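Local coordinates for protein myosin-4 (Saccharomyces cerevisiae, PDB 3MMI) that is a type V myosin motor of the mRNA localization machinery, joined through SHE3 to bud-directed messages such as ASH1, and is represented here by its globular tail, at residues T213-F216 with N217-K221; V254-F257 with E258-E262; G101-W104 with L105-S109. All coordinates share one frame; numbering follows the deposited sequence.

Contact 1. Residues T213-F216 with N217-K221; sequences TKIF and NDTLK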
loop_
_atom_site.group_PDB
_atom_site.type_symbol
_atom_site.label_atom_id
_atom_site.label_comp_id
_atom_site.label_asym_id
_atom_site.label_seq_id
_atom_site.Cartn_x
_atom_site.Cartn_y
_atom_site.Cartn_z
ATOM N N THR A 213 -11.383 2.612 1.231
ATOM C CA THR A 213 -11.222 2.277 -0.179
ATOM C C THR A 213 -9.799 2.421 -0.673
ATOM O O THR A 213 -9.310 1.563 -1.423
ATOM C CB THR A 213 -12.170 3.125 -1.149
ATOM O OG1 THR A 213 -11.829 4.536 -1.075
ATOM C CG2 THR A 213 -13.571 2.997 -0.693
ATOM N N LYS A 214 -9.079 3.451 -0.234
ATOM C CA LYS A 214 -7.637 3.511 -0.631
ATOM C C LYS A 214 -6.868 2.263 -0.127
ATOM O O LYS A 214 -6.080 1.664 -0.857
ATOM C CB LYS A 214 -6.985 4.856 -0.200
ATOM C CG LYS A 214 -5.558 4.856 -0.260
ATOM C CD LYS A 214 -4.930 6.237 -0.184
ATOM C CE LYS A 214 -3.764 6.318 -1.185
ATOM N NZ LYS A 214 -2.737 5.411 -0.875
ATOM N N ILE A 215 -7.060 1.922 1.153
ATOM C CA ILE A 215 -6.396 0.740 1.750
ATOM C C ILE A 215 -6.671 -0.532 0.895
ATOM O O ILE A 215 -5.766 -1.359 0.660
ATOM C CB ILE A 215 -6.747 0.535 3.224
ATOM C CG1 ILE A 215 -6.112 1.631 4.086
ATOM C CG2 ILE A 215 -6.156 -0.858 3.683
ATOM C CD1 ILE A 215 -6.608 1.863 5.366
ATOM N N PHE A 216 -7.888 -0.670 0.408
ATOM C CA PHE A 216 -8.207 -1.844 -0.357
ATOM C C PHE A 216 -7.535 -1.818 -1.763
ATOM O O PHE A 216 -7.138 -2.850 -2.262
ATOM C CB PHE A 216 -9.737 -2.027 -0.542
ATOM C CG PHE A 216 -10.483 -2.586 0.713
ATOM C CD1 PHE A 216 -9.813 -3.277 1.752
ATOM C CD2 PHE A 216 -11.856 -2.428 0.820
ATOM C CE1 PHE A 216 -10.520 -3.800 2.877
ATOM C CE2 PHE A 216 -12.564 -2.932 1.957
ATOM C CZ PHE A 216 -11.873 -3.619 2.970
ATOM N N ASN A 217 -7.533 -0.640 -2.431
ATOM C CA ASN A 217 -6.717 -0.436 -3.644
ATOM C C ASN A 217 -5.224 -0.734 -3.399
ATOM O O ASN A 217 -4.631 -1.426 -4.204
ATOM C CB ASN A 217 -6.881 0.994 -4.255
ATOM C CG ASN A 217 -8.283 1.215 -4.882
ATOM O OD1 ASN A 217 -9.020 2.139 -4.510
ATOM N ND2 ASN A 217 -8.676 0.326 -5.762
ATOM N N ASP A 218 -4.644 -0.222 -2.306
ATOM C CA ASP A 218 -3.236 -0.463 -2.115
ATOM C C ASP A 218 -2.927 -1.929 -1.829
ATOM O O ASP A 218 -1.832 -2.430 -2.068
ATOM C CB ASP A 218 -2.659 0.459 -1.037
ATOM C CG ASP A 218 -2.638 1.926 -1.467
ATOM O OD1 ASP A 218 -2.804 2.182 -2.687
ATOM O OD2 ASP A 218 -2.509 2.811 -0.594
ATOM N N THR A 219 -3.885 -2.567 -1.174
ATOM C CA THR A 219 -3.802 -3.976 -0.856
ATOM C C THR A 219 -3.678 -4.788 -2.135
ATOM O O THR A 219 -2.820 -5.665 -2.253
ATOM C CB THR A 219 -5.026 -4.431 -0.006
ATOM O OG1 THR A 219 -4.891 -3.865 1.309
ATOM C CG2 THR A 219 -5.032 -5.979 0.177
ATOM N N LEU A 220 -4.523 -4.485 -3.081
ATOM C CA LEU A 220 -4.341 -4.986 -4.420
ATOM C C LEU A 220 -3.050 -4.528 -5.151
ATOM O O LEU A 220 -2.513 -5.286 -5.942
ATOM C CB LEU A 220 -5.527 -4.583 -5.228
ATOM C CG LEU A 220 -6.917 -5.198 -4.901
ATOM C CD1 LEU A 220 -7.961 -4.692 -5.877
ATOM C CD2 LEU A 220 -6.943 -6.750 -4.839
ATOM N N LYS A 221 -2.604 -3.279 -4.942
ATOM C CA LYS A 221 -1.364 -2.830 -5.583
ATOM C C LYS A 221 -0.287 -3.684 -5.015
ATOM O O LYS A 221 0.608 -4.125 -5.750
ATOM C CB LYS A 221 -1.069 -1.349 -5.395
ATOM C CG LYS A 221 -1.950 -0.413 -6.241
ATOM C CD LYS A 221 -1.549 1.069 -6.023
#
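Lys214 and Asp218 form an i, i+4 salt bridge along helix 209-234, one of the long helices of the all-helical globular tail of this type V myosin. Lys214 NZ stands 2.6 Å from Asp218 OD2 and takes the syn lone pair of that oxygen. The lysine starts with CG anti to the backbone N (chi1 166°) and bends at its third and fourth torsions, which swings the amine forward along the helix to the carboxylate of Asp218. The ion pair is buried, and each end has a further hydrogen bond, NZ to Asp352 O and OD2 to Tyr153 OH.

Packing is close on the inner side: Ile215 and Thr219 both rest on Phe198 of helix 185-204, while Phe216 meets Trp256 edge-to-face. Thr213 and Asn217 make up the looser side: both are partly exposed, and the Thr213 side chain makes no close contact with residues 217-221.

On the buried side a single carbonyl is gripped twice by one residue. Thr219 N lies 2.9 Å from Ile215 O, and Thr219 OG1 donates to the same oxygen over 2.7 Å from the opposite face of the carbonyl plane.

Contact 2. Residues V254-F257 with E258-E262; sequences VSWF and EPRIE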
loop_
_atom_site.group_PDB
_atom_site.type_symbol
_atom_site.label_atom_id
_atom_site.label_comp_id
_atom_site.label_asym_id
_atom_site.label_seq_id
_atom_site.Cartn_x
_atom_site.Cartn_y
_atom_site.Cartn_z
ATOM N N VAL A 254 -10.508 -11.132 -7.289
ATOM C CA VAL A 254 -11.019 -9.777 -7.503
ATOM C C VAL A 254 -12.586 -9.620 -7.222
ATOM O O VAL A 254 -13.046 -8.555 -6.916
ATOM C CB VAL A 254 -10.698 -9.334 -8.942
ATOM C CG1 VAL A 254 -11.786 -8.585 -9.576
ATOM C CG2 VAL A 254 -9.441 -8.552 -8.931
ATOM N N SER A 255 -13.309 -10.732 -7.408
ATOM C CA SER A 255 -14.727 -10.839 -7.099
ATOM C C SER A 255 -15.096 -10.320 -5.673
ATOM O O SER A 255 -16.064 -9.619 -5.562
ATOM C CB SER A 255 -15.254 -12.262 -7.334
ATOM O OG SER A 255 -14.791 -13.136 -6.325
ATOM N N TRP A 256 -14.259 -10.555 -4.642
ATOM C CA TRP A 256 -14.488 -9.993 -3.316
ATOM C C TRP A 256 -14.504 -8.435 -3.329
ATOM O O TRP A 256 -15.302 -7.783 -2.641
ATOM C CB TRP A 256 -13.433 -10.487 -2.313
ATOM C CG TRP A 256 -13.800 -10.109 -0.925
ATOM C CD1 TRP A 256 -14.503 -10.912 0.016
ATOM C CD2 TRP A 256 -13.501 -8.885 -0.239
ATOM N NE1 TRP A 256 -14.658 -10.201 1.208
ATOM C CE2 TRP A 256 -14.077 -8.971 1.078
ATOM C CE3 TRP A 256 -12.831 -7.719 -0.596
ATOM C CZ2 TRP A 256 -13.969 -7.953 2.011
ATOM C CZ3 TRP A 256 -12.750 -6.673 0.343
ATOM C CH2 TRP A 256 -13.290 -6.821 1.639
ATOM N N PHE A 257 -13.561 -7.839 -4.059
ATOM C CA PHE A 257 -13.374 -6.376 -4.005
ATOM C C PHE A 257 -14.453 -5.704 -4.795
ATOM O O PHE A 257 -14.625 -4.478 -4.758
ATOM C CB PHE A 257 -12.015 -5.953 -4.571
ATOM C CG PHE A 257 -10.899 -6.333 -3.724
ATOM C CD1 PHE A 257 -10.373 -7.574 -3.815
ATOM C CD2 PHE A 257 -10.437 -5.479 -2.761
ATOM C CE1 PHE A 257 -9.381 -7.982 -2.985
ATOM C CE2 PHE A 257 -9.420 -5.845 -1.936
ATOM C CZ PHE A 257 -8.891 -7.113 -2.026
ATOM N N GLU A 258 -15.181 -6.483 -5.565
ATOM C CA GLU A 258 -15.911 -5.769 -6.601
ATOM C C GLU A 258 -17.131 -4.951 -6.171
ATOM O O GLU A 258 -17.275 -3.828 -6.625
ATOM C CB GLU A 258 -16.181 -6.639 -7.819
ATOM C CG GLU A 258 -15.435 -6.121 -9.007
ATOM C CD GLU A 258 -15.373 -7.094 -10.192
ATOM O OE1 GLU A 258 -15.937 -8.241 -10.187
ATOM O OE2 GLU A 258 -14.699 -6.695 -11.169
ATOM N N PRO A 259 -17.987 -5.498 -5.280
ATOM C CA PRO A 259 -19.034 -4.632 -4.721
ATOM C C PRO A 259 -18.507 -3.529 -3.749
ATOM O O PRO A 259 -19.298 -3.036 -2.927
ATOM C CB PRO A 259 -19.912 -5.635 -3.947
ATOM C CG PRO A 259 -18.963 -6.743 -3.570
ATOM C CD PRO A 259 -18.074 -6.882 -4.789
ATOM N N ARG A 260 -17.216 -3.138 -3.817
ATOM C CA ARG A 260 -16.606 -2.342 -2.709
ATOM C C ARG A 260 -15.837 -1.116 -3.147
ATOM O O ARG A 260 -15.746 -0.102 -2.432
ATOM C CB ARG A 260 -15.677 -3.209 -1.880
ATOM C CG ARG A 260 -16.349 -4.437 -1.469
ATOM C CD ARG A 260 -15.543 -5.079 -0.446
ATOM N NE ARG A 260 -16.220 -5.112 0.852
ATOM C CZ ARG A 260 -17.046 -6.101 1.200
ATOM N NH1 ARG A 260 -17.246 -7.120 0.329
ATOM N NH2 ARG A 260 -17.628 -6.078 2.417
ATOM N N ILE A 261 -15.196 -1.226 -4.293
ATOM C CA ILE A 261 -14.346 -0.141 -4.659
ATOM C C ILE A 261 -14.686 0.083 -6.148
ATOM O O ILE A 261 -15.327 -0.736 -6.791
ATOM C CB ILE A 261 -12.811 -0.441 -4.298
ATOM C CG1 ILE A 261 -12.085 -1.150 -5.451
ATOM C CG2 ILE A 261 -12.698 -1.322 -3.059
ATOM C CD1 ILE A 261 -10.809 -1.901 -4.986
ATOM N N GLU A 262 -14.183 1.197 -6.636
ATOM C CA GLU A 262 -14.445 1.749 -7.943
ATOM C C GLU A 262 -14.221 0.715 -9.083
ATOM O O GLU A 262 -15.155 0.365 -9.799
ATOM C CB GLU A 262 -13.427 2.904 -8.117
ATOM C CG GLU A 262 -11.921 2.485 -7.588
ATOM C CD GLU A 262 -11.545 3.202 -6.304
ATOM O OE1 GLU A 262 -12.279 3.045 -5.295
ATOM O OE2 GLU A 262 -10.510 3.942 -6.300
#
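Arg260 folds back over Trp256 where helix 240-257 gives way to the loop leading to helix 269-279. The stack is flat: the guanidinium lies on one face of the indole, with the two planes 8° apart and their centres separated by 4.0 Å. The contact is also cation-pi, since Arg260 CZ sits 4.1 Å from the centroid of the Trp256 six-membered ring. Closer to the backbone, Arg260 CD makes a CH-pi contact over the same ring and comes within 3.3 Å of Trp256 CZ3. A bend at the third torsion of the arginine (chi3 114°) lets methylene and guanidinium share the ring. Trp256 O lies in the guanidinium plane, at its edge.

Apolar contacts fill the inner side. The indole brings CE3 over the centre of the Phe257 ring, 3.8 Å above its plane, and Phe257 CD2 meets Ile261 CD1 at 4.2 Å. Phe216 and Leu220 of helix 209-234 pack against Phe257.

The backbone bonds show the helix giving out. Glu258 N reaches Ser255 O at 3.3 Å, three residues back, from well above the carbonyl plane. Phe257 O receives two weak bonds, from Arg260 N and Ile261 N.

The stack thus lies at the residues where the backbone bonds become long or weak. The electron-rich indole face probably stabilises the arginine's positive charge, and Asp199 of helix 185-204, which touches Arg260, may add to this.

Contact 3. Residues G101-W104 with L105-S109; sequences GIFW and LSNLS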
loop_
_atom_site.group_PDB
_atom_site.type_symbol
_atom_site.label_atom_id
_atom_site.label_comp_id
_atom_site.label_asym_id
_atom_site.label_seq_id
_atom_site.Cartn_x
_atom_site.Cartn_y
_atom_site.Cartn_z
ATOM N N GLY A 101 -1.522 -1.333 13.599
ATOM C CA GLY A 101 -1.351 -0.510 12.403
ATOM C C GLY A 101 -2.592 0.332 12.110
ATOM O O GLY A 101 -2.558 1.593 12.034
ATOM N N ILE A 102 -3.718 -0.347 12.069
ATOM C CA ILE A 102 -4.960 0.331 11.789
ATOM C C ILE A 102 -5.403 1.328 12.837
ATOM O O ILE A 102 -5.819 2.409 12.495
ATOM C CB ILE A 102 -6.106 -0.660 11.501
ATOM C CG1 ILE A 102 -5.819 -1.410 10.192
ATOM C CG2 ILE A 102 -7.402 0.080 11.269
ATOM C CD1 ILE A 102 -6.649 -2.805 10.082
ATOM N N PHE A 103 -5.318 0.952 14.127
ATOM C CA PHE A 103 -5.691 1.867 15.220
ATOM C C PHE A 103 -4.860 3.157 15.083
ATOM O O PHE A 103 -5.403 4.212 15.019
ATOM C CB PHE A 103 -5.362 1.198 16.564
ATOM C CG PHE A 103 -5.534 2.105 17.743
ATOM C CD1 PHE A 103 -6.817 2.418 18.198
ATOM C CD2 PHE A 103 -4.426 2.636 18.411
ATOM C CE1 PHE A 103 -6.986 3.260 19.309
ATOM C CE2 PHE A 103 -4.606 3.451 19.506
ATOM C CZ PHE A 103 -5.875 3.765 19.957
ATOM N N TRP A 104 -3.535 3.027 15.002
ATOM C CA TRP A 104 -2.642 4.198 14.986
ATOM C C TRP A 104 -2.892 5.047 13.708
ATOM O O TRP A 104 -2.993 6.288 13.764
ATOM C CB TRP A 104 -1.155 3.777 15.164
ATOM C CG TRP A 104 -0.911 3.263 16.647
ATOM C CD1 TRP A 104 -0.579 1.985 17.059
ATOM C CD2 TRP A 104 -1.034 4.044 17.854
ATOM N NE1 TRP A 104 -0.456 1.946 18.430
ATOM C CE2 TRP A 104 -0.739 3.187 18.944
ATOM C CE3 TRP A 104 -1.355 5.381 18.115
ATOM C CZ2 TRP A 104 -0.762 3.641 20.288
ATOM C CZ3 TRP A 104 -1.361 5.837 19.428
ATOM C CH2 TRP A 104 -1.073 4.964 20.503
ATOM N N LEU A 105 -3.071 4.372 12.576
ATOM C CA LEU A 105 -3.170 5.068 11.325
ATOM C C LEU A 105 -4.495 5.746 11.247
ATOM O O LEU A 105 -4.594 6.862 10.776
ATOM C CB LEU A 105 -2.971 4.176 10.123
ATOM C CG LEU A 105 -1.473 3.865 9.888
ATOM C CD1 LEU A 105 -1.214 2.641 9.082
ATOM C CD2 LEU A 105 -0.687 5.077 9.358
ATOM N N SER A 106 -5.514 5.101 11.762
ATOM C CA SER A 106 -6.787 5.759 11.832
ATOM C C SER A 106 -6.772 7.037 12.658
ATOM O O SER A 106 -7.403 8.005 12.264
ATOM C CB SER A 106 -7.829 4.818 12.419
ATOM O OG SER A 106 -9.059 5.510 12.288
ATOM N N ASN A 107 -5.997 7.046 13.770
ATOM C CA ASN A 107 -5.816 8.239 14.623
ATOM C C ASN A 107 -5.002 9.331 13.872
ATOM O O ASN A 107 -5.406 10.464 13.819
ATOM C CB ASN A 107 -5.193 7.843 15.993
ATOM C CG ASN A 107 -6.291 7.425 17.051
ATOM O OD1 ASN A 107 -6.897 8.288 17.693
ATOM N ND2 ASN A 107 -6.534 6.110 17.195
ATOM N N LEU A 108 -3.854 8.950 13.312
ATOM C CA LEU A 108 -2.967 9.942 12.644
ATOM C C LEU A 108 -3.634 10.530 11.423
ATOM O O LEU A 108 -3.387 11.702 11.055
ATOM C CB LEU A 108 -1.654 9.332 12.194
ATOM C CG LEU A 108 -0.736 8.875 13.310
ATOM C CD1 LEU A 108 0.566 8.462 12.662
ATOM C CD2 LEU A 108 -0.562 9.903 14.432
ATOM N N SER A 109 -4.527 9.724 10.846
ATOM C CA SER A 109 -5.125 10.070 9.585
ATOM C C SER A 109 -6.007 11.278 9.711
ATOM O O SER A 109 -6.374 11.884 8.711
ATOM C CB SER A 109 -5.897 8.912 8.916
ATOM O OG SER A 109 -7.231 8.868 9.439
#
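Asn107 reaches back one helical turn to Phe103, using one amide nitrogen in two ways. As a hydrogen bond, Asn107 ND2 donates to Phe103 O at 3.1 Å, with the acceptor close to the amide plane and the donor well above the carbonyl plane. Asn107 N bonds to the same oxygen at 3.2 Å from the opposite face, so this carbonyl is held from both sides. The other end of the amide is fixed too: Asn107 OD1 accepts from Ile55 N in the first turn of helix 53-67. Ser109 OG bonds to Ser106 O at 3.0 Å, while Ser106 OG turns to Phe205 O.

The same nitrogen also meets an aromatic face. ND2 stands 3.5 Å above one face of the Phe103 ring, offset toward its rim, and the amide plane is turned 61° from the ring. Phe103 extends away from its own N (chi1 173°), which brings a ring face under the amide nitrogen. Separately, Phe103 CD2 lies over the centre of the Trp104 indole, 3.7 Å above its plane. Trp104 packs in turn on Val85, Ile88 and Val89 of helix 71-91.

Apolar packing involves Leu105, whose CB, CG and CD1 all lie against the Gly101 carbonyl, CB at 3.2 Å from Gly101 O, while the side chain reaches Phe149 and Trp156 of helix 132-168.

Aromatic and leucine side chains thus pack on neighbouring helices, and polar ones bond to backbone atoms. Helix 97-108 and the residue after it are in this way built into the all-helical fold of the dilute-type globular tail.

In the fold
Contacts 1 and 2 meet directly where the successive helices 209-234 and 240-257 pack together, through the aromatic and leucine side chains on their facing sides. Contact 3, on helix 97-108, touches neither, although it shares helix 132-168 with contact 1 as a packing partner. Contact 1 is near the middle of the chain, and its buried charges are paired. Contact 3 is also buried, but relies on neutral amide and hydroxyl bonds to backbone atoms. Contact 2, about 17 Å from the chain centre to its own centre and partly exposed, combines weak backbone bonds with an arginine-indole stack as the chain turns into a loop.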